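Local coordinates for protein-tyrosine-phosphatase PTP1 (Arabidopsis thaliana, PDB 6KRW) that removes phosphate from phosphotyrosine in proteins, acting on the MAP kinases MPK6 and, in vitro, MPK4, and modulates plant defense responses, at residues A[202-207]-A[288-293]; A[149-154]-A[196-201]; A[14-19]-A[263-268]; A[219-224]-A[299-304]. All blocks are in the same frame, centred on the assembly; numbering follows the deposited sequence.

Interaction 1 of 4, residues A[202-207]-A[288-293]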
# COMPACT_ATOMS: atom_id res chain seq x y z
N PRO A 202 5.28 -2.93 -12.61
CA PRO A 202 6.32 -4.04 -12.67
C PRO A 202 7.80 -3.62 -12.67
O PRO A 202 8.64 -4.49 -12.68
CB PRO A 202 5.93 -4.71 -14.01
CG PRO A 202 5.51 -3.54 -14.87
CD PRO A 202 4.75 -2.62 -13.94
N GLU A 203 8.06 -2.33 -12.44
CA GLU A 203 9.49 -1.92 -12.56
C GLU A 203 10.01 -1.43 -11.22
O GLU A 203 10.86 -0.55 -11.16
CB GLU A 203 9.65 -0.89 -13.67
CG GLU A 203 9.42 -1.49 -15.05
CD GLU A 203 10.13 -2.82 -15.33
OE1 GLU A 203 9.46 -3.75 -15.82
OE2 GLU A 203 11.36 -2.92 -15.10
N TRP A 204 9.52 -2.06 -10.15
CA TRP A 204 10.06 -1.77 -8.80
C TRP A 204 10.60 -3.08 -8.26
O TRP A 204 9.83 -3.92 -7.77
CB TRP A 204 8.97 -1.18 -7.92
CG TRP A 204 9.45 -0.58 -6.63
CD1 TRP A 204 10.63 -0.79 -6.00
CD2 TRP A 204 8.73 0.36 -5.83
NE1 TRP A 204 10.70 -0.05 -4.85
CE2 TRP A 204 9.57 0.70 -4.74
CE3 TRP A 204 7.49 1.00 -5.95
CZ2 TRP A 204 9.18 1.57 -3.73
CZ3 TRP A 204 7.12 1.88 -4.96
CH2 TRP A 204 7.95 2.16 -3.88
N PRO A 205 11.92 -3.30 -8.32
CA PRO A 205 12.50 -4.56 -7.89
C PRO A 205 12.37 -4.80 -6.38
O PRO A 205 12.44 -3.87 -5.59
CB PRO A 205 13.98 -4.49 -8.29
CG PRO A 205 14.24 -3.05 -8.68
CD PRO A 205 12.90 -2.37 -8.89
N ASP A 206 12.21 -6.07 -6.04
CA ASP A 206 12.13 -6.57 -4.65
C ASP A 206 13.41 -6.12 -3.93
O ASP A 206 14.52 -6.29 -4.46
CB ASP A 206 11.89 -8.08 -4.72
CG ASP A 206 12.20 -8.83 -3.45
OD1 ASP A 206 12.54 -8.18 -2.47
OD2 ASP A 206 12.10 -10.06 -3.44
N HIS A 207 13.24 -5.46 -2.79
CA HIS A 207 14.34 -4.95 -1.92
C HIS A 207 15.16 -3.89 -2.65
O HIS A 207 16.29 -3.64 -2.26
CB HIS A 207 15.12 -6.13 -1.31
CG HIS A 207 14.42 -6.70 -0.11
ND1 HIS A 207 13.90 -5.89 0.89
CD2 HIS A 207 14.14 -7.97 0.25
CE1 HIS A 207 13.34 -6.64 1.81
NE2 HIS A 207 13.46 -7.92 1.44
N TYR A 288 14.09 4.27 1.74
CA TYR A 288 13.86 5.47 2.57
C TYR A 288 14.28 6.72 1.81
O TYR A 288 13.56 7.69 1.80
CB TYR A 288 14.59 5.27 3.90
CG TYR A 288 14.24 6.29 4.95
CD1 TYR A 288 13.00 6.26 5.56
CD2 TYR A 288 15.11 7.30 5.29
CE1 TYR A 288 12.65 7.20 6.52
CE2 TYR A 288 14.78 8.22 6.26
CZ TYR A 288 13.53 8.20 6.84
OH TYR A 288 13.17 9.11 7.82
N PHE A 289 15.42 6.65 1.13
CA PHE A 289 15.87 7.78 0.27
C PHE A 289 14.84 8.03 -0.84
O PHE A 289 14.54 9.19 -1.16
CB PHE A 289 17.26 7.52 -0.31
CG PHE A 289 18.37 8.06 0.55
CD1 PHE A 289 18.83 9.36 0.39
CD2 PHE A 289 18.96 7.27 1.52
CE1 PHE A 289 19.86 9.85 1.17
CE2 PHE A 289 19.97 7.78 2.33
CZ PHE A 289 20.43 9.06 2.14
N PHE A 290 14.31 6.95 -1.41
CA PHE A 290 13.33 7.09 -2.52
C PHE A 290 12.08 7.81 -2.01
O PHE A 290 11.51 8.62 -2.73
CB PHE A 290 13.02 5.71 -3.12
CG PHE A 290 12.08 5.74 -4.29
CD1 PHE A 290 12.55 6.03 -5.57
CD2 PHE A 290 10.73 5.49 -4.14
CE1 PHE A 290 11.67 6.07 -6.65
CE2 PHE A 290 9.86 5.52 -5.22
CZ PHE A 290 10.34 5.81 -6.49
N CYS A 291 11.67 7.55 -0.75
CA CYS A 291 10.53 8.28 -0.14
C CYS A 291 10.82 9.77 -0.21
O CYS A 291 10.00 10.54 -0.64
CB CYS A 291 10.36 7.96 1.34
SG CYS A 291 9.70 6.33 1.72
N TYR A 292 12.00 10.18 0.26
CA TYR A 292 12.35 11.62 0.30
C TYR A 292 12.34 12.19 -1.13
O TYR A 292 11.78 13.24 -1.36
CB TYR A 292 13.71 11.83 0.93
CG TYR A 292 13.68 12.07 2.42
CD1 TYR A 292 13.41 13.33 2.90
CD2 TYR A 292 13.92 11.06 3.32
CE1 TYR A 292 13.38 13.59 4.25
CE2 TYR A 292 13.90 11.31 4.68
CZ TYR A 292 13.62 12.57 5.14
OH TYR A 292 13.57 12.88 6.48
N ASN A 293 12.96 11.46 -2.07
CA ASN A 293 13.08 11.97 -3.46
C ASN A 293 11.69 12.11 -4.06
O ASN A 293 11.42 13.13 -4.71
CB ASN A 293 13.98 11.05 -4.26
CG ASN A 293 15.44 11.22 -3.91
OD1 ASN A 293 15.89 12.32 -3.67
ND2 ASN A 293 16.20 10.14 -3.93

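Interaction 2 of 4, residues A[149-154]-A[196-201]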
# COMPACT_ATOMS: atom_id res chain seq x y z
N ASP A 149 -1.55 -14.92 -9.50
CA ASP A 149 -2.44 -14.22 -10.45
C ASP A 149 -3.88 -14.29 -9.96
O ASP A 149 -4.55 -15.29 -10.16
CB ASP A 149 -2.30 -14.81 -11.86
CG ASP A 149 -3.17 -14.12 -12.90
OD1 ASP A 149 -4.00 -13.28 -12.52
OD2 ASP A 149 -3.03 -14.48 -14.10
N TYR A 150 -4.31 -13.25 -9.26
CA TYR A 150 -5.68 -13.18 -8.72
C TYR A 150 -6.54 -12.25 -9.56
O TYR A 150 -7.67 -12.02 -9.16
CB TYR A 150 -5.60 -12.69 -7.26
CG TYR A 150 -5.05 -11.28 -7.07
CD1 TYR A 150 -5.88 -10.18 -7.13
CD2 TYR A 150 -3.69 -11.06 -6.91
CE1 TYR A 150 -5.38 -8.89 -7.04
CE2 TYR A 150 -3.17 -9.77 -6.83
CZ TYR A 150 -4.02 -8.69 -6.90
OH TYR A 150 -3.57 -7.41 -6.84
N PHE A 151 -6.08 -11.82 -10.75
CA PHE A 151 -6.84 -10.73 -11.42
C PHE A 151 -6.94 -10.88 -12.95
O PHE A 151 -7.80 -10.20 -13.54
CB PHE A 151 -6.26 -9.37 -11.06
CG PHE A 151 -4.79 -9.24 -11.37
CD1 PHE A 151 -3.85 -9.56 -10.40
CD2 PHE A 151 -4.34 -8.79 -12.60
CE1 PHE A 151 -2.49 -9.45 -10.65
CE2 PHE A 151 -2.98 -8.67 -12.84
CZ PHE A 151 -2.06 -9.02 -11.89
N GLN A 152 -6.12 -11.69 -13.61
CA GLN A 152 -6.18 -11.77 -15.09
C GLN A 152 -7.29 -12.74 -15.49
O GLN A 152 -7.39 -13.81 -14.90
CB GLN A 152 -4.82 -12.19 -15.63
CG GLN A 152 -3.73 -11.15 -15.39
CD GLN A 152 -2.48 -11.47 -16.16
OE1 GLN A 152 -2.15 -10.81 -17.15
NE2 GLN A 152 -1.78 -12.52 -15.74
N ASP A 153 -8.11 -12.36 -16.47
CA ASP A 153 -9.25 -13.20 -16.92
C ASP A 153 -9.20 -13.37 -18.44
O ASP A 153 -10.27 -13.32 -19.09
CB ASP A 153 -10.58 -12.62 -16.43
CG ASP A 153 -11.03 -11.38 -17.19
OD1 ASP A 153 -10.17 -10.68 -17.76
OD2 ASP A 153 -12.25 -11.12 -17.20
N GLU A 154 -8.01 -13.61 -19.00
CA GLU A 154 -7.87 -13.75 -20.47
C GLU A 154 -8.55 -15.03 -20.94
O GLU A 154 -9.05 -15.03 -22.07
CB GLU A 154 -6.40 -13.69 -20.88
CG GLU A 154 -5.65 -12.55 -20.22
CD GLU A 154 -4.89 -11.64 -21.17
OE1 GLU A 154 -4.58 -10.50 -20.78
OE2 GLU A 154 -4.64 -12.07 -22.31
N VAL A 196 -13.57 -1.97 -8.98
CA VAL A 196 -12.26 -1.76 -8.34
C VAL A 196 -11.25 -1.38 -9.42
O VAL A 196 -11.12 -2.14 -10.39
CB VAL A 196 -11.82 -3.04 -7.61
CG1 VAL A 196 -10.45 -2.83 -6.99
CG2 VAL A 196 -12.85 -3.46 -6.58
N LEU A 197 -10.57 -0.26 -9.23
CA LEU A 197 -9.42 0.08 -10.12
C LEU A 197 -8.15 -0.57 -9.58
O LEU A 197 -7.75 -0.31 -8.41
CB LEU A 197 -9.24 1.59 -10.25
CG LEU A 197 -8.11 2.01 -11.19
CD1 LEU A 197 -8.39 1.58 -12.63
CD2 LEU A 197 -7.89 3.52 -11.10
N HIS A 198 -7.57 -1.43 -10.39
CA HIS A 198 -6.31 -2.15 -10.12
C HIS A 198 -5.18 -1.45 -10.86
O HIS A 198 -5.26 -1.31 -12.10
CB HIS A 198 -6.46 -3.62 -10.47
CG HIS A 198 -5.32 -4.50 -10.11
ND1 HIS A 198 -4.21 -4.68 -10.91
CD2 HIS A 198 -5.16 -5.32 -9.04
CE1 HIS A 198 -3.41 -5.58 -10.38
NE2 HIS A 198 -3.96 -5.96 -9.19
N ILE A 199 -4.17 -1.04 -10.13
CA ILE A 199 -2.98 -0.34 -10.69
C ILE A 199 -1.76 -1.21 -10.43
O ILE A 199 -1.41 -1.41 -9.26
CB ILE A 199 -2.83 1.08 -10.11
CG1 ILE A 199 -4.11 1.90 -10.25
CG2 ILE A 199 -1.65 1.78 -10.73
CD1 ILE A 199 -4.06 3.24 -9.54
N GLN A 200 -1.13 -1.69 -11.49
CA GLN A 200 0.09 -2.52 -11.36
C GLN A 200 1.31 -1.77 -11.89
O GLN A 200 1.24 -1.26 -13.02
CB GLN A 200 -0.06 -3.86 -12.06
CG GLN A 200 1.19 -4.71 -11.88
CD GLN A 200 1.19 -6.03 -12.60
OE1 GLN A 200 0.37 -6.28 -13.49
NE2 GLN A 200 2.16 -6.85 -12.25
N TYR A 201 2.40 -1.79 -11.13
CA TYR A 201 3.71 -1.20 -11.46
C TYR A 201 4.79 -2.30 -11.45
O TYR A 201 5.24 -2.70 -10.40
CB TYR A 201 4.04 -0.07 -10.49
CG TYR A 201 5.34 0.61 -10.78
CD1 TYR A 201 5.77 0.83 -12.09
CD2 TYR A 201 6.14 1.08 -9.76
CE1 TYR A 201 6.98 1.46 -12.36
CE2 TYR A 201 7.34 1.72 -10.01
CZ TYR A 201 7.76 1.93 -11.31
OH TYR A 201 8.94 2.57 -11.52

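Interaction 3 of 4, residues A[14-19]-A[263-268]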
# COMPACT_ATOMS: atom_id res chain seq x y z
N HIS A 14 5.05 24.72 0.09
CA HIS A 14 6.33 25.46 0.01
C HIS A 14 7.14 25.21 1.28
O HIS A 14 8.34 24.93 1.21
CB HIS A 14 6.09 26.95 -0.23
CG HIS A 14 5.81 27.29 -1.65
ND1 HIS A 14 6.78 27.23 -2.63
CD2 HIS A 14 4.67 27.68 -2.26
CE1 HIS A 14 6.25 27.58 -3.79
NE2 HIS A 14 4.96 27.86 -3.58
N GLN A 15 6.48 25.29 2.42
CA GLN A 15 7.17 25.07 3.72
C GLN A 15 7.72 23.65 3.76
O GLN A 15 8.91 23.48 4.11
CB GLN A 15 6.17 25.31 4.85
CG GLN A 15 5.85 26.79 5.04
CD GLN A 15 4.57 26.97 5.82
OE1 GLN A 15 4.00 26.01 6.34
NE2 GLN A 15 4.08 28.20 5.86
N ALA A 16 6.91 22.67 3.39
CA ALA A 16 7.38 21.26 3.36
C ALA A 16 8.51 21.10 2.35
O ALA A 16 9.47 20.39 2.63
CB ALA A 16 6.25 20.34 3.06
N LEU A 17 8.37 21.73 1.18
CA LEU A 17 9.40 21.53 0.13
C LEU A 17 10.76 22.01 0.65
O LEU A 17 11.77 21.34 0.43
CB LEU A 17 9.00 22.30 -1.13
CG LEU A 17 9.98 22.21 -2.30
CD1 LEU A 17 10.33 20.78 -2.67
CD2 LEU A 17 9.43 22.94 -3.52
N GLY A 18 10.81 23.17 1.29
CA GLY A 18 12.09 23.67 1.80
C GLY A 18 12.70 22.69 2.79
O GLY A 18 13.95 22.49 2.76
N VAL A 19 11.88 22.10 3.65
CA VAL A 19 12.39 21.12 4.64
C VAL A 19 12.88 19.84 3.96
O VAL A 19 14.02 19.44 4.21
CB VAL A 19 11.33 20.86 5.72
CG1 VAL A 19 11.75 19.67 6.56
CG2 VAL A 19 11.07 22.12 6.54
N SER A 263 3.11 17.42 11.37
CA SER A 263 3.94 16.27 11.78
C SER A 263 4.36 15.45 10.56
O SER A 263 5.32 14.70 10.70
CB SER A 263 3.26 15.39 12.79
OG SER A 263 2.11 14.76 12.24
N ALA A 264 3.73 15.68 9.40
CA ALA A 264 4.12 14.94 8.17
C ALA A 264 5.53 15.35 7.73
O ALA A 264 6.14 14.59 6.95
CB ALA A 264 3.14 15.19 7.05
N LEU A 265 6.07 16.45 8.25
CA LEU A 265 7.46 16.84 7.90
C LEU A 265 8.46 15.88 8.53
O LEU A 265 9.61 15.86 8.10
CB LEU A 265 7.75 18.28 8.29
CG LEU A 265 7.47 19.30 7.19
CD1 LEU A 265 6.03 19.26 6.72
CD2 LEU A 265 7.83 20.69 7.66
N ASP A 266 8.04 15.11 9.53
CA ASP A 266 8.94 14.14 10.19
C ASP A 266 8.66 12.77 9.57
O ASP A 266 7.83 12.00 10.07
CB ASP A 266 8.73 14.21 11.69
CG ASP A 266 9.73 13.42 12.50
OD1 ASP A 266 10.41 12.57 11.96
OD2 ASP A 266 9.80 13.65 13.72
N LEU A 267 9.37 12.49 8.47
CA LEU A 267 9.14 11.21 7.78
C LEU A 267 9.57 10.03 8.67
O LEU A 267 8.95 8.96 8.62
CB LEU A 267 9.89 11.20 6.44
CG LEU A 267 9.73 9.93 5.63
CD1 LEU A 267 8.29 9.71 5.21
CD2 LEU A 267 10.62 9.98 4.42
N ALA A 268 10.62 10.22 9.48
CA ALA A 268 11.05 9.11 10.36
C ALA A 268 9.92 8.76 11.34
O ALA A 268 9.68 7.57 11.58
CB ALA A 268 12.30 9.47 11.11

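Interaction 4 of 4, residues A[219-224]-A[299-304]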
# COMPACT_ATOMS: atom_id res chain seq x y z
N ILE A 219 0.96 7.16 -9.86
CA ILE A 219 -0.05 6.42 -9.05
C ILE A 219 -0.70 7.41 -8.08
O ILE A 219 -1.93 7.47 -8.01
CB ILE A 219 0.59 5.25 -8.31
CG1 ILE A 219 1.26 4.24 -9.25
CG2 ILE A 219 -0.43 4.58 -7.37
CD1 ILE A 219 2.05 3.16 -8.56
N LEU A 220 0.11 8.19 -7.37
CA LEU A 220 -0.47 9.15 -6.40
C LEU A 220 -1.34 10.18 -7.12
O LEU A 220 -2.44 10.50 -6.63
CB LEU A 220 0.67 9.82 -5.62
CG LEU A 220 0.26 10.97 -4.71
CD1 LEU A 220 -0.77 10.49 -3.68
CD2 LEU A 220 1.48 11.56 -4.01
N LYS A 221 -0.88 10.66 -8.28
CA LYS A 221 -1.66 11.68 -9.02
C LYS A 221 -3.03 11.11 -9.42
O LYS A 221 -4.04 11.85 -9.33
CB LYS A 221 -0.88 12.14 -10.23
CG LYS A 221 0.35 12.96 -9.91
CD LYS A 221 1.15 13.32 -11.15
CE LYS A 221 2.48 13.98 -10.82
NZ LYS A 221 2.30 15.29 -10.14
N ARG A 222 -3.07 9.84 -9.82
CA ARG A 222 -4.37 9.22 -10.22
C ARG A 222 -5.27 9.03 -9.00
O ARG A 222 -6.49 9.01 -9.14
CB ARG A 222 -4.12 7.90 -10.94
CG ARG A 222 -3.49 8.09 -12.31
CD ARG A 222 -3.21 6.78 -13.01
NE ARG A 222 -2.67 7.03 -14.35
CZ ARG A 222 -3.38 7.40 -15.40
NH1 ARG A 222 -2.78 7.62 -16.56
NH2 ARG A 222 -4.69 7.54 -15.27
N LEU A 223 -4.68 8.93 -7.81
CA LEU A 223 -5.48 8.64 -6.59
C LEU A 223 -5.83 9.92 -5.82
O LEU A 223 -6.64 9.81 -4.88
CB LEU A 223 -4.72 7.66 -5.71
CG LEU A 223 -4.44 6.28 -6.32
CD1 LEU A 223 -3.82 5.35 -5.28
CD2 LEU A 223 -5.70 5.65 -6.93
N TYR A 224 -5.29 11.08 -6.20
CA TYR A 224 -5.67 12.34 -5.52
C TYR A 224 -7.20 12.51 -5.54
O TYR A 224 -7.75 13.03 -4.54
CB TYR A 224 -5.06 13.55 -6.22
CG TYR A 224 -3.60 13.84 -5.92
CD1 TYR A 224 -3.05 13.66 -4.67
CD2 TYR A 224 -2.78 14.38 -6.91
CE1 TYR A 224 -1.72 13.97 -4.41
CE2 TYR A 224 -1.46 14.70 -6.67
CZ TYR A 224 -0.92 14.49 -5.41
OH TYR A 224 0.39 14.81 -5.18
N LEU A 299 6.20 17.55 -4.36
CA LEU A 299 6.02 18.92 -3.84
C LEU A 299 6.47 19.96 -4.88
O LEU A 299 5.85 21.04 -4.92
CB LEU A 299 6.79 19.10 -2.53
CG LEU A 299 6.20 18.37 -1.32
CD1 LEU A 299 7.14 18.42 -0.13
CD2 LEU A 299 4.83 18.95 -0.96
N GLU A 300 7.47 19.66 -5.71
CA GLU A 300 7.88 20.57 -6.81
C GLU A 300 6.76 20.67 -7.85
O GLU A 300 6.48 21.81 -8.28
CB GLU A 300 9.19 20.11 -7.43
CG GLU A 300 10.38 20.37 -6.56
CD GLU A 300 11.71 19.83 -7.07
OE1 GLU A 300 11.72 19.04 -8.07
OE2 GLU A 300 12.75 20.23 -6.48
N ASP A 301 6.12 19.55 -8.19
CA ASP A 301 4.96 19.57 -9.12
C ASP A 301 3.82 20.38 -8.52
O ASP A 301 3.24 21.21 -9.24
CB ASP A 301 4.46 18.16 -9.41
CG ASP A 301 5.24 17.45 -10.49
OD1 ASP A 301 6.19 18.05 -11.02
OD2 ASP A 301 4.89 16.31 -10.79
N LEU A 302 3.53 20.18 -7.23
CA LEU A 302 2.34 20.81 -6.60
C LEU A 302 2.54 22.32 -6.52
O LEU A 302 1.54 23.05 -6.55
CB LEU A 302 2.09 20.19 -5.21
CG LEU A 302 1.56 18.76 -5.23
CD1 LEU A 302 1.73 18.10 -3.86
CD2 LEU A 302 0.10 18.73 -5.67
N THR A 303 3.79 22.79 -6.47
CA THR A 303 4.07 24.23 -6.26
C THR A 303 4.55 24.89 -7.55
O THR A 303 4.88 26.09 -7.51
CB THR A 303 5.10 24.44 -5.15
OG1 THR A 303 6.30 23.75 -5.50
CG2 THR A 303 4.58 23.98 -3.82
N ALA A 304 4.61 24.13 -8.65
CA ALA A 304 5.19 24.67 -9.91
C ALA A 304 4.48 25.96 -10.32
O ALA A 304 3.23 25.98 -10.34
CB ALA A 304 5.14 23.63 -11.00

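Interaction 1 of 4, residues A[202-207]-A[288-293]
W204 and F290 meet obliquely: CH2 of the W204 indole lies 4.1 Å from CE2 of the F290 phenyl ring, the closest pair of atoms in the contact. The six-membered ring of the tryptophan and the F290 ring have centroids 5.4 Å apart, and their planes open at 55°. Both side chains reach far from their backbones, whose CA atoms stay 11.3 Å apart, and each does so with CG trans to the main-chain nitrogen (chi1 -168° in W204, -177° in F290). The touch is small, 68 Å² over both sides, yet both rings are buried. In the next shell, P210 and T246 each pack on both rings, and T213 adds to the wall beside F290. The polar edge of the indole is held too: NE1 bonds to G208 O, while W204 O accepts from NH1 of R243, an arginine that by similarity binds substrate. These bonds help to anchor the WPD loop, the W204-P205-D206 signature of classical tyrosine phosphatases, with D206 inferred to bind substrate. The tryptophan thus joins this loop, which leaves strand 194-200 and leads into helix 214-223, to the hydrophobic flank of helix 285-303, while helix 242-259 brings T246 into the same junction.

Interaction 2 of 4, residues A[149-154]-A[196-201]
H198 reaches from strand 194-200 to Y150 and F151 in the loop opposite. Its CB points toward that loop, and a trans first torsion (chi1 -173°) carries the imidazole out under the F151 ring. CE1 lies over the centre of that ring, 3.8 Å from its plane, and the two rings are tilted by 32°. CD2 runs 3.4 Å from Y150 OH. At the tip, NE2 gives its hydrogen to Y150 OH (2.8 Å), which lies almost in the imidazole plane; the N-H...O angle of 149° makes a moderately bent bond. The phenol oxygen also bonds to H236 NE2, so two histidines grip it. F151 CD1 sits 3.5 Å above the centre of the Y150 ring. D149 OD1 accepts from F151 N, an Asx turn, and from Q152 N, completing an Asx motif. Replacing F151 by an alanine would probably strip aromatic cover from Y150 and H198, opening a gap beside both and leaving the imidazole freer to turn. The aromatic cluster of Y150, F151 and H198 is consistent with a second shell behind the phosphate-binding loop, where H236 precedes the catalytic C237 in the HCX5R signature of tyrosine phosphatases.

Interaction 3 of 4, residues A[14-19]-A[263-268]
L265 drives its forked end into helix 7-24, one methyl to A16 and the other to V19, where this N-terminal helix lies against the helical side of the phosphatase domain. The leucine belongs to a 3-10 turn that leads into helix 267-277, and its CB points toward the partner helix, with CA of L265 and of A16 only 6.3 Å apart. Its first torsion, chi1 -92°, lies about 30° from a staggered position and places CG; from there the two methyls diverge, CD1 to A16 and CD2 to V19, one turn further on. CD1 comes down on A16, 3.8 Å from CB and close also to CA, so the small side chain lets the methyl approach the helix backbone. The V19 and L265 side chains run at about a right angle to each other: CD2 lies across the valine and touches CB as well as the CG2 methyl. A serine in place of L265 is likely to leave A16 and V19 without this apolar partner and to open a gap between helix and turn. I257 of helix 242-259 packs on both A16 and A264. D266 N bonds to S263 O, closing the 3-10 turn; D266 then N-caps the next helix, its OD1 accepting from K269 N. The tightest touch across the contact is V19 CG2 to L265 CD2, at 3.7 Å.

Interaction 4 of 4, residues A[219-224]-A[299-304]
The Y224 ring directs its hydroxyl end at the isobutyl group of L302, the two side chains arriving from opposite directions. Y224 OH lies 3.8 Å from L302 CD1 and 4.0 Å from CD2, which approaches the ring obliquely. On one face, toward the rim, stands the backbone carbonyl of L220, with O 3.6 Å above the ring plane. L3, from the N-terminal tail, touches both Y224 and L302. The other flat group is the D301 carboxylate, which K221 meets on the anti side of OD2, 16° out of the carboxylate plane. This salt bridge, K221 NZ to D301 OD2 at 2.9 Å, joins side chains that run at roughly a right angle. The lysine extends along its chain and bends only at the last torsion, chi4 -65°, which turns the ammonium in toward helix 285-303. The same OD2 also receives R217 NH1, its stronger partner, and K221 NZ has a second mate in E298 OE2. Charges thus alternate from R217 through D301 and K221 to E298, so K221 and D301 each have two oppositely charged partners, a surface chain that would probably hold helices 214-223 and 285-303 together by shared ion pairing, with Y224 OH bonded to E298 while also touching the methyls of L302.

Overall arrangement
From the N terminus, helix 7-24 supplies the first half of interaction 3, which closes only at 263-268, some 243 residues later. Interaction 2 opens and closes inside that long loop, pinning the 149-154 loop to strand 194-200. Interaction 1 opens directly after it at 202-207, interaction 4 at 219-224. Both then close on helix 285-303, beyond the closure of interaction 3, so interactions 1, 3 and 4 cross one another. Direct packing connects them: I199 touches I219 and L223 between interactions 2 and 4, A16 meets L299, H14 meets T303, and C291 meets L267. Together they tie sheet, WPD loop and N-terminal helix to the C-terminal helices.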